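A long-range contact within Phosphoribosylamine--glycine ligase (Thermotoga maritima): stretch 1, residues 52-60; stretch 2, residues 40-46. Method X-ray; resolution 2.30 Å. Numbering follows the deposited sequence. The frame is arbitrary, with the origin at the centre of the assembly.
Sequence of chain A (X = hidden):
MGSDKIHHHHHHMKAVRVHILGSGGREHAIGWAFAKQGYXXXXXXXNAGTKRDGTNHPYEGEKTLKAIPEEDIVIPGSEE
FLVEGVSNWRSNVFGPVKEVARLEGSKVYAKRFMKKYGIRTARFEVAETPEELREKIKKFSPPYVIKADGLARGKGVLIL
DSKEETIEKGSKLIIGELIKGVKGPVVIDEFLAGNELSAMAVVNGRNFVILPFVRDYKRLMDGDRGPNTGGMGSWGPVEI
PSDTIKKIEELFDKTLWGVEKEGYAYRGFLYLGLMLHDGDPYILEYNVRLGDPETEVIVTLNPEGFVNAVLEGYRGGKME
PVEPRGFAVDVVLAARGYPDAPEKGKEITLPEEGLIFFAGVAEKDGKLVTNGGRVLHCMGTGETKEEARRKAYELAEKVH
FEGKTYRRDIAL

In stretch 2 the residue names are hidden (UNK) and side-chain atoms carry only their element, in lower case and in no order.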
# COMPACT_ATOMS: atom_id res chain seq x y z
N ARG A 52 6.13 21.78 0.86
CA ARG A 52 5.59 22.38 2.10
C ARG A 52 6.28 21.90 3.34
O ARG A 52 6.35 22.60 4.33
CB ARG A 52 4.13 22.03 2.29
CG ARG A 52 3.20 22.48 1.22
CD ARG A 52 1.81 21.94 1.41
NE ARG A 52 0.88 22.72 0.62
CZ ARG A 52 -0.40 22.92 0.91
NH1 ARG A 52 -0.94 22.38 2.00
NH2 ARG A 52 -1.13 23.66 0.09
N ASP A 53 6.74 20.67 3.30
CA ASP A 53 7.21 20.00 4.49
C ASP A 53 8.65 19.53 4.38
O ASP A 53 9.19 19.05 5.34
CB ASP A 53 6.23 18.87 4.80
CG ASP A 53 4.81 19.40 4.91
OD1 ASP A 53 4.65 20.36 5.69
OD2 ASP A 53 3.83 19.00 4.23
N GLY A 54 9.29 19.74 3.24
CA GLY A 54 10.71 19.41 3.10
C GLY A 54 11.25 19.84 1.75
O GLY A 54 10.61 20.58 1.05
N THR A 55 12.45 19.40 1.41
CA THR A 55 13.07 19.74 0.13
C THR A 55 13.08 18.52 -0.77
O THR A 55 13.52 17.45 -0.36
CB THR A 55 14.53 20.21 0.35
OG1 THR A 55 14.98 19.75 1.62
CG2 THR A 55 14.64 21.74 0.45
N ASN A 56 12.62 18.71 -2.00
CA ASN A 56 12.63 17.67 -3.02
C ASN A 56 13.97 17.58 -3.77
O ASN A 56 14.53 18.59 -4.17
CB ASN A 56 11.51 17.96 -4.03
CG ASN A 56 10.13 17.82 -3.44
OD1 ASN A 56 9.97 17.32 -2.34
ND2 ASN A 56 9.12 18.23 -4.21
N HIS A 57 14.46 16.37 -3.98
CA HIS A 57 15.67 16.14 -4.77
C HIS A 57 15.39 15.01 -5.75
O HIS A 57 14.60 14.14 -5.47
CB HIS A 57 16.86 15.76 -3.86
CG HIS A 57 16.94 16.58 -2.62
ND1 HIS A 57 17.88 17.57 -2.44
CD2 HIS A 57 16.16 16.59 -1.51
CE1 HIS A 57 17.69 18.15 -1.27
NE2 HIS A 57 16.65 17.58 -0.69
N PRO A 58 16.04 15.03 -6.90
CA PRO A 58 15.92 13.92 -7.83
C PRO A 58 16.50 12.62 -7.26
O PRO A 58 17.55 12.64 -6.61
CB PRO A 58 16.73 14.38 -9.05
CG PRO A 58 17.64 15.46 -8.55
CD PRO A 58 16.89 16.12 -7.43
N TYR A 59 15.81 11.52 -7.49
CA TYR A 59 16.32 10.21 -7.11
C TYR A 59 17.14 9.65 -8.28
O TYR A 59 16.71 9.69 -9.44
CB TYR A 59 15.17 9.26 -6.73
CG TYR A 59 15.65 7.90 -6.31
CD1 TYR A 59 16.32 7.72 -5.11
CD2 TYR A 59 15.45 6.78 -7.13
CE1 TYR A 59 16.77 6.47 -4.71
CE2 TYR A 59 15.91 5.52 -6.76
CZ TYR A 59 16.57 5.37 -5.54
OH TYR A 59 17.03 4.12 -5.17
N GLU A 60 18.32 9.13 -7.98
CA GLU A 60 19.20 8.62 -9.03
C GLU A 60 19.88 7.32 -8.58
O GLU A 60 21.09 7.12 -8.77
CB GLU A 60 20.22 9.71 -9.42
CG GLU A 60 19.60 10.91 -10.14
CD GLU A 60 20.57 12.07 -10.31
OE1 GLU A 60 20.84 12.76 -9.31
OE2 GLU A 60 21.05 12.31 -11.45
N UNK A 40 14.27 17.14 9.64
CA UNK A 40 14.60 17.72 8.34
C UNK A 40 14.30 16.65 7.31
O UNK A 40 14.87 15.56 7.37
c UNK A 40 16.08 18.12 8.30
o UNK A 40 18.49 18.51 6.59
c UNK A 40 17.93 19.45 7.18
o UNK A 40 18.55 20.49 7.54
c UNK A 40 16.43 19.33 7.44
N UNK A 41 13.40 16.94 6.37
CA UNK A 41 12.86 15.90 5.53
C UNK A 41 13.24 16.16 4.08
O UNK A 41 13.06 17.24 3.55
c UNK A 41 11.33 15.72 5.79
c UNK A 41 11.10 15.08 7.17
c UNK A 41 10.63 14.90 4.72
N UNK A 42 13.81 15.13 3.46
CA UNK A 42 14.14 15.16 2.06
C UNK A 42 13.31 14.12 1.29
O UNK A 42 13.24 12.95 1.68
n UNK A 42 17.64 16.87 4.23
n UNK A 42 16.90 17.06 2.23
c UNK A 42 16.94 15.72 3.96
c UNK A 42 16.48 15.83 2.69
c UNK A 42 17.61 17.66 3.17
c UNK A 42 15.62 14.91 1.88
N UNK A 43 12.69 14.56 0.21
CA UNK A 43 11.92 13.67 -0.63
C UNK A 43 12.61 13.44 -1.96
O UNK A 43 13.24 14.34 -2.51
c UNK A 43 8.27 15.58 2.44
c UNK A 43 8.11 14.26 1.92
c UNK A 43 10.59 14.28 -0.90
c UNK A 43 9.18 16.40 1.90
c UNK A 43 9.96 15.98 0.81
c UNK A 43 8.88 13.84 0.86
c UNK A 43 9.83 14.69 0.30
N UNK A 44 12.49 12.23 -2.47
CA UNK A 44 13.20 11.81 -3.67
C UNK A 44 12.28 11.00 -4.60
O UNK A 44 12.12 9.80 -4.39
o UNK A 44 18.00 13.20 0.34
c UNK A 44 16.53 12.09 -2.75
c UNK A 44 17.44 12.66 -1.85
c UNK A 44 15.07 11.54 -0.94
c UNK A 44 17.14 12.65 -0.52
c UNK A 44 15.33 11.54 -2.31
c UNK A 44 14.37 10.92 -3.28
c UNK A 44 15.97 12.11 -0.05
N UNK A 45 11.68 11.62 -5.62
CA UNK A 45 11.76 13.05 -5.94
C UNK A 45 10.66 13.94 -5.36
O UNK A 45 10.62 15.11 -5.67
c UNK A 45 10.75 11.92 -7.75
c UNK A 45 11.67 13.05 -7.46
c UNK A 45 10.93 10.90 -6.66
N UNK A 46 9.78 13.41 -4.53
CA UNK A 46 8.62 14.17 -4.12
C UNK A 46 7.74 14.67 -5.27
O UNK A 46 7.69 14.07 -6.36

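Position 40 lies in a strand and has three side-chain carbons in a chain, the third carrying two oxygens; they touch nothing on stretch 1. A carboxylate two methylenes out is Glu40, and an exposed position suits its charge.

Position 41 has three side-chain carbons, one bearing the other two, and no polar atom; its CB lies 4.0 Å from Asp53 O. This is Val41, whose branch at CB favours extended backbone and whose apolar surface suits a buried site. Thr55 N donates to Val41 O at 3.1 Å, and Gly54 CA approaches Val41 O at 3.2 Å, so close that a CB on Gly54 would clash with it.

At position 42 one carbon leads to a five-membered ring of three carbons and two nitrogens, and one ring nitrogen lies 3.0 Å from His57 NE2. This is His42, whose ND1 makes that hydrogen bond. A ring with nitrogens at two corners can serve two partners: His42 NE2 donates to Glu40 OE1 at 3.0 Å.

Position 43 carries one carbon and a six-carbon ring without heteroatoms. Its CB lies 3.4 Å from Asn56 OD1, on the sheet face that Asn56 shares, and a ring carbon lies 3.6 Å from Gly54 CA. It is Phe43, and that carbon is CE1; the buried ring presents its edge to the backbone at Gly54, where the lack of a side chain leaves room.

Position 44 has a similar six-carbon ring plus one oxygen. His57 CD2 lies over one ring face, and the CB packs against Tyr59 CB at 3.9 Å. This is Tyr44. Its hydroxyl is hydrogen-bonded elsewhere in the structure, which satisfies a polar group on a buried residue. The His57 and Tyr44 rings, nearly parallel, are slid apart and barely overlap.

At position 45 three carbons close a ring onto the backbone nitrogen, and the CA lies 3.1 Å from His57 O. This is Pro45. The peptide before it is cis, a form proline tolerates far better than other residues.

Position 46 has no side-chain atoms, and a CB here would fall 2.3 Å from Asn56 OD1. It is Gly46, which its positive phi also favours.

The contact is a short parallel pairing, Thr55 beside His42 and Asn56 beside Phe43. Besides the bond to Val41 O, Phe43 N donates to Thr55 O at 3.1 Å and His57 N to Phe43 O at 2.8 Å, so donors alternate between the two stretches. The histidine pair reinforces this backbone ladder, and aromatic and proline packing continues the contact beyond it.

Stretch 2, residues 40-46: EVHFYPG
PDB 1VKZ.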